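Vitamin B12-binding protein (Vibrio cholerae O395, PDB 5YSC) binds vitamin B12 in the periplasm and probably delivers it to the membrane subunit BtuC of the BtuCDF ABC importer. Local coordinates at residues 17-21 with 123-127; 28-32 with 46-52; 33-39 with 117-122; 80-86 with 102-108. One frame throughout, in Å; residues are numbered along the deposited sequence.

Contact 1. Residues 17-21 with 123-127; sequences PFPAE and HYSAN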
loop_
_atom_site.group_PDB
_atom_site.type_symbol
_atom_site.label_atom_id
_atom_site.label_comp_id
_atom_site.label_asym_id
_atom_site.label_seq_id
_atom_site.Cartn_x
_atom_site.Cartn_y
_atom_site.Cartn_z
ATOM N N PRO A 17 -22.178 -9.280 11.821
ATOM C CA PRO A 17 -22.742 -7.970 11.701
ATOM C C PRO A 17 -23.819 -8.225 10.822
ATOM O O PRO A 17 -24.829 -8.345 11.343
ATOM C CB PRO A 17 -21.656 -7.173 11.027
ATOM C CG PRO A 17 -20.723 -8.162 10.531
ATOM C CD PRO A 17 -21.318 -9.539 10.691
ATOM N N PHE A 18 -23.595 -8.351 9.515
ATOM C CA PHE A 18 -24.692 -8.635 8.574
ATOM C C PHE A 18 -24.285 -8.690 7.139
ATOM O O PHE A 18 -23.417 -7.955 6.781
ATOM C CB PHE A 18 -25.699 -7.535 8.689
ATOM C CG PHE A 18 -25.154 -6.225 8.400
ATOM C CD1 PHE A 18 -24.367 -5.589 9.289
ATOM C CD2 PHE A 18 -25.368 -5.671 7.228
ATOM C CE1 PHE A 18 -23.840 -4.376 9.020
ATOM C CE2 PHE A 18 -24.855 -4.433 6.933
ATOM C CZ PHE A 18 -24.082 -3.796 7.830
ATOM N N PRO A 19 -24.891 -9.526 6.306
ATOM C CA PRO A 19 -24.479 -9.528 4.897
ATOM C C PRO A 19 -24.899 -8.233 4.227
ATOM O O PRO A 19 -26.084 -7.970 4.009
ATOM C CB PRO A 19 -25.211 -10.747 4.323
ATOM C CG PRO A 19 -26.452 -10.790 5.116
ATOM C CD PRO A 19 -26.034 -10.431 6.526
ATOM N N ALA A 20 -23.918 -7.407 3.912
ATOM C CA ALA A 20 -24.184 -6.112 3.330
ATOM C C ALA A 20 -24.586 -6.256 1.865
ATOM O O ALA A 20 -24.092 -7.123 1.126
ATOM C CB ALA A 20 -22.954 -5.225 3.475
ATOM N N GLU A 21 -25.421 -5.377 1.430
ATOM C CA GLU A 21 -25.906 -5.397 0.109
ATOM C C GLU A 21 -25.486 -4.264 -0.774
ATOM O O GLU A 21 -25.578 -4.414 -1.911
ATOM C CB GLU A 21 -27.419 -5.355 0.109
ATOM C CG GLU A 21 -28.109 -6.637 0.487
ATOM C CD GLU A 21 -27.689 -7.885 -0.296
ATOM O OE1 GLU A 21 -27.560 -8.933 0.333
ATOM O OE2 GLU A 21 -27.579 -7.811 -1.489
ATOM N N HIS A 123 -16.919 -11.020 7.478
ATOM C CA HIS A 123 -18.115 -11.071 8.323
ATOM C C HIS A 123 -19.321 -10.432 7.655
ATOM O O HIS A 123 -20.461 -10.647 8.095
ATOM C CB HIS A 123 -17.863 -10.368 9.660
ATOM C CG HIS A 123 -16.962 -11.120 10.576
ATOM N ND1 HIS A 123 -15.673 -11.454 10.239
ATOM C CD2 HIS A 123 -17.162 -11.608 11.819
ATOM C CE1 HIS A 123 -15.116 -12.113 11.237
ATOM N NE2 HIS A 123 -16.001 -12.225 12.205
ATOM N N TYR A 124 -19.090 -9.625 6.632
ATOM C CA TYR A 124 -20.188 -8.939 5.976
ATOM C C TYR A 124 -20.573 -9.648 4.698
ATOM O O TYR A 124 -21.393 -9.152 3.936
ATOM C CB TYR A 124 -19.820 -7.493 5.654
ATOM C CG TYR A 124 -19.520 -6.653 6.863
ATOM C CD1 TYR A 124 -20.523 -5.958 7.515
ATOM C CD2 TYR A 124 -18.235 -6.554 7.352
ATOM C CE1 TYR A 124 -20.248 -5.189 8.617
ATOM C CE2 TYR A 124 -17.951 -5.789 8.452
ATOM C CZ TYR A 124 -18.958 -5.110 9.084
ATOM O OH TYR A 124 -18.662 -4.347 10.188
ATOM N N SER A 125 -19.970 -10.804 4.457
ATOM C CA SER A 125 -20.188 -11.487 3.194
ATOM C C SER A 125 -21.326 -12.491 3.326
ATOM O O SER A 125 -21.554 -13.060 4.398
ATOM C CB SER A 125 -18.914 -12.204 2.742
ATOM O OG SER A 125 -19.149 -12.962 1.562
ATOM N N ALA A 126 -22.032 -12.702 2.212
ATOM C CA ALA A 126 -23.037 -13.762 2.143
ATOM C C ALA A 126 -22.392 -15.137 2.091
ATOM O O ALA A 126 -23.059 -16.139 2.387
ATOM C CB ALA A 126 -23.935 -13.556 0.929
ATOM N N ASN A 127 -21.104 -15.191 1.750
ATOM C CA ASN A 127 -20.331 -16.426 1.682
ATOM C C ASN A 127 -19.021 -16.218 2.443
ATOM O O ASN A 127 -17.940 -16.119 1.851
ATOM C CB ASN A 127 -20.092 -16.827 0.220
ATOM C CG ASN A 127 -21.391 -16.897 -0.597
ATOM O OD1 ASN A 127 -22.095 -17.903 -0.557
ATOM N ND2 ASN A 127 -21.719 -15.821 -1.315
HETATM O O HOH W 1 -21.884 -8.669 1.141
#
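Pro-19 and Tyr-124 bring the two loops closest, with their CA atoms 4.5 Å apart, and the chains run at 42° to each other. One direct hydrogen bond joins the backbones, from Ala-20 N to Tyr-124 O at 3.1 Å. The same carbonyl oxygen also accepts from a water that donates to Ala-20 O, and Pro-19 CA lies 3.3 Å from it in a CA-H...O contact. Proline suits position 19, since this approach uses its CA-H and needs no N-H. The joint ties the N-terminal end of the chain, just before strand 23-25 of the N-terminal lobe's parallel sheet, to the loop between helices 112-122 and 128-148. Tyr-124 gives the largest share of the buried surface. Its CG lies anti to its carbonyl carbon (chi1 -62°), which brings the CD1-CE1 edge of the ring against the face of Phe-18 in a T-shaped stack, centroids 5.4 Å apart. Pro-17 CG sits over one face of the tyrosine ring in a CH-pi contact, though this terminal proline is poorly ordered. Ala-20, small enough for a buried place, sets its methyl 4.4 Å from Tyr-124 CB, while Leu-80 of strand 80-83 touches both residues.

Contact 2. Residues 28-32 with 46-52; sequences PHATE and VSEYSDY. With SO4 (sulfate ion), chain C.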
loop_
_atom_site.group_PDB
_atom_site.type_symbol
_atom_site.label_atom_id
_atom_site.label_comp_id
_atom_site.label_asym_id
_atom_site.label_seq_id
_atom_site.Cartn_x
_atom_site.Cartn_y
_atom_site.Cartn_z
ATOM N N PRO A 28 -8.199 2.431 -3.186
ATOM C CA PRO A 28 -7.806 1.313 -4.065
ATOM C C PRO A 28 -7.532 0.038 -3.304
ATOM O O PRO A 28 -7.973 -1.038 -3.734
ATOM C CB PRO A 28 -6.550 1.845 -4.746
ATOM C CG PRO A 28 -6.725 3.327 -4.786
ATOM C CD PRO A 28 -7.386 3.643 -3.419
ATOM N N HIS A 29 -6.789 0.111 -2.203
ATOM C CA HIS A 29 -6.508 -1.112 -1.458
ATOM C C HIS A 29 -7.783 -1.686 -0.889
ATOM O O HIS A 29 -7.965 -2.907 -0.852
ATOM C CB HIS A 29 -5.501 -0.875 -0.335
ATOM C CG HIS A 29 -6.145 -0.486 0.974
ATOM N ND1 HIS A 29 -6.569 0.798 1.248
ATOM C CD2 HIS A 29 -6.518 -1.244 2.033
ATOM C CE1 HIS A 29 -7.158 0.816 2.427
ATOM N NE2 HIS A 29 -7.122 -0.403 2.930
ATOM N N ALA A 30 -8.701 -0.807 -0.462
ATOM C CA ALA A 30 -9.934 -1.284 0.145
ATOM C C ALA A 30 -10.802 -2.032 -0.862
ATOM O O ALA A 30 -11.531 -2.969 -0.486
ATOM C CB ALA A 30 -10.674 -0.105 0.752
ATOM N N THR A 31 -10.716 -1.654 -2.130
ATOM C CA THR A 31 -11.417 -2.357 -3.175
ATOM C C THR A 31 -10.803 -3.731 -3.389
ATOM O O THR A 31 -11.532 -4.725 -3.513
ATOM C CB THR A 31 -11.388 -1.511 -4.444
ATOM O OG1 THR A 31 -12.078 -0.287 -4.178
ATOM C CG2 THR A 31 -12.014 -2.236 -5.621
ATOM N N GLU A 32 -9.479 -3.817 -3.383
ATOM C CA GLU A 32 -8.868 -5.137 -3.514
ATOM C C GLU A 32 -9.291 -6.057 -2.366
ATOM O O GLU A 32 -9.648 -7.221 -2.581
ATOM C CB GLU A 32 -7.332 -5.032 -3.613
ATOM C CG GLU A 32 -6.851 -4.262 -4.874
ATOM C CD GLU A 32 -5.424 -4.516 -5.286
ATOM O OE1 GLU A 32 -4.961 -5.676 -5.218
ATOM O OE2 GLU A 32 -4.758 -3.537 -5.710
ATOM N N VAL A 46 -16.628 2.894 -5.615
ATOM C CA VAL A 46 -15.241 2.735 -5.196
ATOM C C VAL A 46 -14.538 4.079 -5.376
ATOM O O VAL A 46 -15.174 5.100 -5.663
ATOM C CB VAL A 46 -14.536 1.609 -5.982
ATOM C CG1 VAL A 46 -15.200 0.255 -5.703
ATOM C CG2 VAL A 46 -14.467 1.950 -7.459
ATOM N N SER A 47 -13.226 4.095 -5.190
ATOM C CA SER A 47 -12.394 5.272 -5.343
ATOM C C SER A 47 -11.786 5.346 -6.737
ATOM O O SER A 47 -11.740 4.362 -7.470
ATOM C CB SER A 47 -11.278 5.251 -4.314
ATOM O OG SER A 47 -10.262 4.350 -4.698
ATOM N N GLU A 48 -11.327 6.544 -7.095
ATOM C CA GLU A 48 -10.396 6.681 -8.202
ATOM C C GLU A 48 -9.196 5.786 -7.919
ATOM O O GLU A 48 -8.813 5.577 -6.767
ATOM C CB GLU A 48 -9.954 8.147 -8.379
ATOM C CG GLU A 48 -11.033 9.047 -9.000
ATOM C CD GLU A 48 -10.626 10.528 -9.146
ATOM O OE1 GLU A 48 -9.460 10.853 -9.441
ATOM O OE2 GLU A 48 -11.511 11.385 -8.938
ATOM N N TYR A 49 -8.647 5.205 -8.975
ATOM C CA TYR A 49 -7.580 4.224 -8.898
ATOM C C TYR A 49 -7.993 2.887 -8.302
ATOM O O TYR A 49 -7.127 2.040 -8.097
ATOM C CB TYR A 49 -6.381 4.767 -8.140
ATOM C CG TYR A 49 -5.528 5.597 -9.038
ATOM C CD1 TYR A 49 -5.836 6.907 -9.255
ATOM C CD2 TYR A 49 -4.452 5.056 -9.690
ATOM C CE1 TYR A 49 -5.071 7.697 -10.098
ATOM C CE2 TYR A 49 -3.667 5.818 -10.534
ATOM C CZ TYR A 49 -3.986 7.142 -10.728
ATOM O OH TYR A 49 -3.215 7.908 -11.559
ATOM N N SER A 50 -9.277 2.644 -8.065
ATOM C CA SER A 50 -9.753 1.296 -7.739
ATOM C C SER A 50 -9.844 0.547 -9.057
ATOM O O SER A 50 -10.907 0.423 -9.668
ATOM C CB SER A 50 -11.094 1.322 -7.015
ATOM O OG SER A 50 -10.987 1.831 -5.703
ATOM N N ASP A 51 -8.690 0.057 -9.510
ATOM C CA ASP A 51 -8.571 -0.603 -10.814
ATOM C C ASP A 51 -8.229 -2.078 -10.708
ATOM O O ASP A 51 -7.821 -2.693 -11.713
ATOM C CB ASP A 51 -7.524 0.095 -11.654
ATOM C CG ASP A 51 -6.154 0.134 -10.993
ATOM O OD1 ASP A 51 -5.895 -0.553 -9.959
ATOM O OD2 ASP A 51 -5.311 0.862 -11.556
ATOM N N TYR A 52 -8.364 -2.664 -9.514
ATOM C CA TYR A 52 -8.049 -4.040 -9.316
ATOM C C TYR A 52 -9.001 -4.665 -8.300
ATOM O O TYR A 52 -9.211 -4.074 -7.227
ATOM C CB TYR A 52 -6.625 -4.272 -8.841
ATOM C CG TYR A 52 -6.259 -5.715 -9.032
ATOM C CD1 TYR A 52 -5.778 -6.155 -10.246
ATOM C CD2 TYR A 52 -6.505 -6.659 -8.043
ATOM C CE1 TYR A 52 -5.517 -7.478 -10.464
ATOM C CE2 TYR A 52 -6.223 -8.030 -8.258
ATOM C CZ TYR A 52 -5.740 -8.416 -9.485
ATOM O OH TYR A 52 -5.467 -9.771 -9.700
HETATM S S SO4 C . -10.255 6.232 -12.102
HETATM O O1 SO4 C . -10.018 4.841 -11.677
HETATM O O2 SO4 C . -10.310 6.305 -13.563
HETATM O O3 SO4 C . -9.144 7.052 -11.623
HETATM O O4 SO4 C . -11.532 6.737 -11.595
HETATM O O HOH W 2 -8.489 -1.543 -6.596
#
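Thr-31 and Ser-50 meet through hydroxyls that both stand anti to their own carbonyl carbons (chi1 -62° and -70°), a rotation that turns OG1 and OG to each other at 2.8 Å. Either may be the donor in this hydrogen bond. It fastens the first turn of helix 28-36 to a type II beta turn, Ser-47 to Ser-50, beside the cobalamin pocket in the N-terminal lobe. Thr-31 OG1 is also bonded to Ser-25 OG and Ala-27 O, so a small hydroxyl residue suits this buried spot, and its methyl CG2 rests 3.7 Å from Tyr-52 O. Pro-28, which opens the helix and needs no N-H there, lays its ring along the turn, with CB 3.4 Å from Tyr-49 O and CG against Tyr-49 CB. The proline also touches the bound cyanocobalamin, as does the turn through Glu-48. Tyr-49, one of the residues lining that pocket, takes the positive-phi corner of the turn, and its N donates at 3.1 Å to O1, and more weakly to O3, of a sulfate ion, probably from the crystallisation liquor, which Arg-61 also holds. Glu-32 crosses Tyr-52 at about a right angle, its OE1 approaching Tyr-52 CD2 obliquely at 3.4 Å, with the carboxylate and ring planes 51° apart. The acid's OE2 is paired with Arg-249 and Arg-253, which probably keep it charged despite its burial, and Arg-253 in turn makes a cation-pi contact with Tyr-52. A water bridges the backbones, donating to Pro-28 O at 3.0 Å and to Tyr-52 O at 2.7 Å.

Contact 3. Residues 33-39 with 117-122; sequences IAYAAGL and NIEALS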
loop_
_atom_site.group_PDB
_atom_site.type_symbol
_atom_site.label_atom_id
_atom_site.label_comp_id
_atom_site.label_asym_id
_atom_site.label_seq_id
_atom_site.Cartn_x
_atom_site.Cartn_y
_atom_site.Cartn_z
ATOM N N ILE A 33 -9.219 -5.564 -1.127
ATOM C CA ILE A 33 -9.538 -6.404 0.027
ATOM C C ILE A 33 -11.000 -6.782 0.023
ATOM O O ILE A 33 -11.362 -7.894 0.445
ATOM C CB ILE A 33 -9.135 -5.683 1.324
ATOM C CG1 ILE A 33 -7.601 -5.619 1.441
ATOM C CG2 ILE A 33 -9.746 -6.363 2.495
ATOM C CD1 ILE A 33 -6.953 -6.865 1.417
ATOM N N ALA A 34 -11.860 -5.871 -0.440
ATOM C CA ALA A 34 -13.292 -6.173 -0.532
ATOM C C ALA A 34 -13.540 -7.357 -1.463
ATOM O O ALA A 34 -14.278 -8.291 -1.112
ATOM C CB ALA A 34 -14.083 -4.937 -0.972
ATOM N N TYR A 35 -12.917 -7.354 -2.649
ATOM C CA TYR A 35 -13.083 -8.505 -3.543
ATOM C C TYR A 35 -12.517 -9.776 -2.929
ATOM O O TYR A 35 -13.165 -10.835 -2.995
ATOM C CB TYR A 35 -12.434 -8.247 -4.905
ATOM C CG TYR A 35 -13.336 -7.526 -5.874
ATOM C CD1 TYR A 35 -13.382 -6.153 -5.889
ATOM C CD2 TYR A 35 -14.134 -8.208 -6.797
ATOM C CE1 TYR A 35 -14.191 -5.466 -6.758
ATOM C CE2 TYR A 35 -14.949 -7.523 -7.665
ATOM C CZ TYR A 35 -14.969 -6.139 -7.654
ATOM O OH TYR A 35 -15.780 -5.417 -8.558
ATOM N N ALA A 36 -11.341 -9.692 -2.281
ATOM C CA ALA A 36 -10.759 -10.884 -1.660
ATOM C C ALA A 36 -11.634 -11.425 -0.533
ATOM O O ALA A 36 -11.597 -12.635 -0.243
ATOM C CB ALA A 36 -9.370 -10.577 -1.129
ATOM N N ALA A 37 -12.389 -10.544 0.112
ATOM C CA ALA A 37 -13.240 -10.892 1.234
ATOM C C ALA A 37 -14.587 -11.393 0.796
ATOM O O ALA A 37 -15.442 -11.599 1.662
ATOM C CB ALA A 37 -13.427 -9.680 2.163
ATOM N N GLY A 38 -14.814 -11.576 -0.504
ATOM C CA GLY A 38 -16.118 -12.015 -0.971
ATOM C C GLY A 38 -17.216 -10.974 -0.893
ATOM O O GLY A 38 -18.382 -11.318 -0.631
ATOM N N LEU A 39 -16.864 -9.701 -1.090
ATOM C CA LEU A 39 -17.803 -8.584 -1.111
ATOM C C LEU A 39 -17.908 -7.914 -2.469
ATOM O O LEU A 39 -18.683 -6.959 -2.620
ATOM C CB LEU A 39 -17.387 -7.520 -0.078
ATOM C CG LEU A 39 -17.107 -8.015 1.349
ATOM C CD1 LEU A 39 -16.724 -6.883 2.297
ATOM C CD2 LEU A 39 -18.357 -8.699 1.875
ATOM N N ASN A 117 -7.772 -7.424 7.972
ATOM C CA ASN A 117 -8.786 -6.726 7.179
ATOM C C ASN A 117 -9.695 -7.692 6.411
ATOM O O ASN A 117 -10.916 -7.535 6.399
ATOM C CB ASN A 117 -8.114 -5.777 6.175
ATOM C CG ASN A 117 -7.912 -4.383 6.698
ATOM O OD1 ASN A 117 -8.810 -3.527 6.587
ATOM N ND2 ASN A 117 -6.707 -4.094 7.116
ATOM N N ILE A 118 -9.105 -8.653 5.693
ATOM C CA ILE A 118 -9.882 -9.571 4.887
ATOM C C ILE A 118 -10.799 -10.397 5.773
ATOM O O ILE A 118 -11.978 -10.581 5.444
ATOM C CB ILE A 118 -8.959 -10.473 4.044
ATOM C CG1 ILE A 118 -8.114 -9.615 3.100
ATOM C CG2 ILE A 118 -9.795 -11.501 3.249
ATOM C CD1 ILE A 118 -6.990 -10.380 2.343
ATOM N N GLU A 119 -10.280 -10.871 6.919
ATOM C CA GLU A 119 -11.077 -11.719 7.801
ATOM C C GLU A 119 -12.218 -10.925 8.421
ATOM O O GLU A 119 -13.364 -11.380 8.429
ATOM C CB GLU A 119 -10.179 -12.346 8.864
ATOM C CG GLU A 119 -10.923 -13.231 9.861
ATOM C CD GLU A 119 -9.962 -13.905 10.811
ATOM O OE1 GLU A 119 -8.884 -13.324 11.075
ATOM O OE2 GLU A 119 -10.277 -15.019 11.284
ATOM N N ALA A 120 -11.944 -9.703 8.854
ATOM C CA ALA A 120 -13.015 -8.821 9.313
ATOM C C ALA A 120 -14.056 -8.580 8.233
ATOM O O ALA A 120 -15.265 -8.656 8.481
ATOM C CB ALA A 120 -12.431 -7.485 9.784
ATOM N N LEU A 121 -13.623 -8.245 7.018
ATOM C CA LEU A 121 -14.603 -7.913 6.015
ATOM C C LEU A 121 -15.441 -9.116 5.622
ATOM O O LEU A 121 -16.572 -8.956 5.170
ATOM C CB LEU A 121 -13.912 -7.303 4.793
ATOM C CG LEU A 121 -13.487 -5.846 4.959
ATOM C CD1 LEU A 121 -12.636 -5.409 3.772
ATOM C CD2 LEU A 121 -14.710 -4.932 5.065
ATOM N N SER A 122 -14.896 -10.315 5.755
ATOM C CA SER A 122 -15.659 -11.513 5.432
ATOM C C SER A 122 -16.896 -11.667 6.313
ATOM O O SER A 122 -17.847 -12.360 5.919
ATOM C CB SER A 122 -14.751 -12.736 5.557
ATOM O OG SER A 122 -14.659 -13.221 6.877
#
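Ile-33 CG2 and Leu-121 CD1 are pressed to 3.3 Å, tighter than carbon atoms usually pack, and Ile-33 CD1 is almost as close to Ile-118 CG1, at 3.4 Å. Hydrogen bonds play no part across this interface; buried hydrocarbon carries it. Both isoleucines place CG1 anti to their carbonyl carbons, and the two side chains then cross at about a right angle, branch against branch. The CG2 methyl of Ile-33 touches both Leu-121 CD1 and Ile-118 CG1, while its CD1 methyl packs on Ile-118; a beta-branched residue suits this place by offering two arms. Nearer the helix end, bulk gives way to alanine: Ala-37 CB sits 3.6 Å from Leu-121 CB, and its small size lets the chains approach to 4.9 Å between the CA atoms of Ala-37 and Ser-122. Leu-39 then closes over Leu-121 from beyond the helix, with Leu-39 CD1 3.8 Å from Leu-121 CB. It is brought back there by Gly-38, the positive-phi C-prime residue of a Schellman motif, with Leu-39 N bonded to Ala-34 O and Gly-38 N to Tyr-35 O. Leu-121 also rests on Ile-82 and Tyr-104 of the sheet, and Ile-118 on Ala-134 of helix 128-148. The two helices thus cover one face of a parallel sheet, as in the alpha/beta lobes of periplasmic binding proteins.

Contact 4. Residues 80-86 with 102-108; sequences LIIAWPA and TIYDSQT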
loop_
_atom_site.group_PDB
_atom_site.type_symbol
_atom_site.label_atom_id
_atom_site.label_comp_id
_atom_site.label_asym_id
_atom_site.label_seq_id
_atom_site.Cartn_x
_atom_site.Cartn_y
_atom_site.Cartn_z
ATOM N N LEU A 80 -22.734 -0.448 4.104
ATOM C CA LEU A 80 -21.372 -0.599 4.607
ATOM C C LEU A 80 -20.429 0.284 3.791
ATOM O O LEU A 80 -20.445 0.213 2.564
ATOM C CB LEU A 80 -20.913 -2.059 4.518
ATOM C CG LEU A 80 -19.444 -2.283 4.885
ATOM C CD1 LEU A 80 -19.241 -1.951 6.357
ATOM C CD2 LEU A 80 -19.010 -3.719 4.574
ATOM N N ILE A 81 -19.580 1.066 4.469
ATOM C CA ILE A 81 -18.550 1.878 3.840
ATOM C C ILE A 81 -17.213 1.366 4.366
ATOM O O ILE A 81 -17.035 1.194 5.573
ATOM C CB ILE A 81 -18.727 3.385 4.135
ATOM C CG1 ILE A 81 -20.071 3.898 3.618
ATOM C CG2 ILE A 81 -17.556 4.183 3.572
ATOM C CD1 ILE A 81 -20.325 5.373 3.859
ATOM N N ILE A 82 -16.289 1.073 3.460
ATOM C CA ILE A 82 -14.954 0.621 3.808
ATOM C C ILE A 82 -14.011 1.802 3.706
ATOM O O ILE A 82 -13.689 2.251 2.608
ATOM C CB ILE A 82 -14.468 -0.519 2.901
ATOM C CG1 ILE A 82 -15.502 -1.630 2.843
ATOM C CG2 ILE A 82 -13.156 -1.027 3.443
ATOM C CD1 ILE A 82 -15.141 -2.671 1.794
ATOM N N ALA A 83 -13.614 2.337 4.856
ATOM C CA ALA A 83 -12.829 3.563 4.891
ATOM C C ALA A 83 -11.346 3.293 5.051
ATOM O O ALA A 83 -10.921 2.263 5.547
ATOM C CB ALA A 83 -13.282 4.465 6.030
ATOM N N TRP A 84 -10.565 4.277 4.646
ATOM C CA TRP A 84 -9.119 4.278 4.770
ATOM C C TRP A 84 -8.710 5.483 5.610
ATOM O O TRP A 84 -8.345 6.540 5.068
ATOM C CB TRP A 84 -8.482 4.327 3.402
ATOM C CG TRP A 84 -7.008 4.352 3.372
ATOM C CD1 TRP A 84 -6.135 3.785 4.275
ATOM C CD2 TRP A 84 -6.207 4.977 2.367
ATOM N NE1 TRP A 84 -4.851 4.035 3.881
ATOM C CE2 TRP A 84 -4.864 4.765 2.718
ATOM C CE3 TRP A 84 -6.501 5.687 1.194
ATOM C CZ2 TRP A 84 -3.789 5.253 1.935
ATOM C CZ3 TRP A 84 -5.436 6.182 0.413
ATOM C CH2 TRP A 84 -4.104 5.962 0.792
ATOM N N PRO A 85 -8.783 5.370 6.926
ATOM C CA PRO A 85 -8.433 6.528 7.775
ATOM C C PRO A 85 -7.099 7.161 7.428
ATOM O O PRO A 85 -6.966 8.392 7.450
ATOM C CB PRO A 85 -8.424 5.921 9.170
ATOM C CG PRO A 85 -9.331 4.787 9.126
ATOM C CD PRO A 85 -9.196 4.201 7.730
ATOM N N ALA A 86 -6.095 6.355 7.076
ATOM C CA ALA A 86 -4.772 6.928 6.854
ATOM C C ALA A 86 -4.735 7.851 5.654
ATOM O O ALA A 86 -3.894 8.771 5.627
ATOM C CB ALA A 86 -3.725 5.814 6.719
ATOM N N THR A 102 -22.669 2.696 8.626
ATOM C CA THR A 102 -21.850 1.633 9.162
ATOM C C THR A 102 -20.529 1.672 8.404
ATOM O O THR A 102 -20.515 1.561 7.173
ATOM C CB THR A 102 -22.538 0.284 9.025
ATOM O OG1 THR A 102 -23.766 0.309 9.766
ATOM C CG2 THR A 102 -21.664 -0.803 9.587
ATOM N N ILE A 103 -19.441 1.873 9.136
ATOM C CA ILE A 103 -18.133 2.069 8.537
ATOM C C ILE A 103 -17.140 1.097 9.134
ATOM O O ILE A 103 -16.964 1.032 10.359
ATOM C CB ILE A 103 -17.621 3.506 8.733
ATOM C CG1 ILE A 103 -18.583 4.497 8.100
ATOM C CG2 ILE A 103 -16.221 3.659 8.115
ATOM C CD1 ILE A 103 -18.479 5.883 8.654
ATOM N N TYR A 104 -16.428 0.389 8.264
ATOM C CA TYR A 104 -15.282 -0.385 8.655
ATOM C C TYR A 104 -14.034 0.448 8.403
ATOM O O TYR A 104 -13.798 0.894 7.285
ATOM C CB TYR A 104 -15.257 -1.711 7.882
ATOM C CG TYR A 104 -14.043 -2.510 8.249
ATOM C CD1 TYR A 104 -14.008 -3.252 9.426
ATOM C CD2 TYR A 104 -12.909 -2.490 7.443
ATOM C CE1 TYR A 104 -12.901 -3.952 9.784
ATOM C CE2 TYR A 104 -11.794 -3.205 7.793
ATOM C CZ TYR A 104 -11.792 -3.946 8.963
ATOM O OH TYR A 104 -10.680 -4.620 9.372
ATOM N N ASP A 105 -13.249 0.682 9.450
ATOM C CA ASP A 105 -11.990 1.403 9.307
ATOM C C ASP A 105 -10.864 0.432 8.955
ATOM O O ASP A 105 -10.480 -0.396 9.789
ATOM C CB ASP A 105 -11.637 2.125 10.600
ATOM C CG ASP A 105 -12.518 3.288 10.868
ATOM O OD1 ASP A 105 -12.652 4.152 9.971
ATOM O OD2 ASP A 105 -13.068 3.301 12.007
ATOM N N SER A 106 -10.309 0.558 7.747
ATOM C CA SER A 106 -9.181 -0.276 7.350
ATOM C C SER A 106 -7.874 0.276 7.896
ATOM O O SER A 106 -7.418 1.351 7.459
ATOM C CB SER A 106 -9.130 -0.361 5.830
ATOM O OG SER A 106 -8.046 -1.175 5.388
ATOM N N GLN A 107 -7.191 -0.519 8.720
ATOM C CA GLN A 107 -5.903 -0.132 9.269
ATOM C C GLN A 107 -4.796 -0.667 8.360
ATOM O O GLN A 107 -4.860 -1.818 7.912
ATOM C CB GLN A 107 -5.719 -0.667 10.687
ATOM C CG GLN A 107 -6.807 -0.208 11.632
ATOM C CD GLN A 107 -6.567 1.220 12.096
ATOM O OE1 GLN A 107 -6.515 2.164 11.273
ATOM N NE2 GLN A 107 -6.386 1.388 13.413
ATOM N N THR A 108 -3.792 0.167 8.117
ATOM C CA THR A 108 -2.876 -0.023 6.997
ATOM C C THR A 108 -1.418 0.244 7.377
ATOM O O THR A 108 -0.699 0.974 6.689
ATOM C CB THR A 108 -3.350 0.891 5.859
ATOM O OG1 THR A 108 -3.477 2.232 6.357
ATOM C CG2 THR A 108 -4.726 0.437 5.319
HETATM O O HOH W 3 -1.760 3.330 4.395
HETATM O O HOH W 4 -5.792 3.421 7.586
#
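Ile-81 and Ile-103 lie side by side on one face of the sheet, Ile-82 and Tyr-104 on the other, as neighbours in a parallel pairing whose strand directions differ by 20°. The two strands are the ends of a beta-alpha-beta unit joined through helix 90-98, and strand 103-105 is the edge of its four-stranded sheet. Four backbone hydrogen bonds set the register: Ile-81 N to Thr-102 O, Tyr-104 N to Ile-81 O, Ala-83 N to Tyr-104 O and Ser-106 N to Ala-83 O. On the face toward helix 90-98, Ala-83 CB fits 3.7 Å from Ile-103 CG2; a small residue suits this place, where Leu-93 of that helix also touches it. On the other face the ring of Tyr-104 presents its edge to Ile-82, with Ile-82 CG2 4.3 Å from Tyr-104 CD2, and both residues are covered by Leu-121. Beyond the strands the packing turns polar, toward the cobalamin pocket that Trp-84 and Ala-86 help to form. Pro-85 passes obliquely alongside Asp-105, its CG 3.5 Å from Asp-105 OD1. Trp-84 and Thr-108 cross at about a right angle, the threonine's hydroxyl at the indole edge near the ring plane. There OG1 stands between its own backbone N and carbonyl carbon (chi1 53°), in hydrogen-bonding contact with two waters. One of them accepts from Trp-84 NE1 at 3.2 Å; the other accepts from Ala-86 N and donates to Ser-106 O at 2.6 Å.

All four contacts lie in the N-terminal lobe, around the parallel sheet 43-45, 23-25, 80-83, 103-105. Contact 1 spans the other three along the chain, contact 2 comes before contact 4, and contact 4 falls between the two segments of contact 3. Contacts 2 and 3 share helix 28-36, and their segments alternate along the chain. Contacts 1 and 3 are about 10 Å apart between centres and touch through Ser-125 and Gly-38, whereas contacts 1 and 2, about 20 Å apart, do not touch. The Ser-106 hydroxyl of contact 4 is bonded to both His-29 of contact 2 and Asn-117 of contact 3. Contacts 1 and 3 lie away from the annotated sites; contacts 2 and 4 hold residues of the cobalamin pocket.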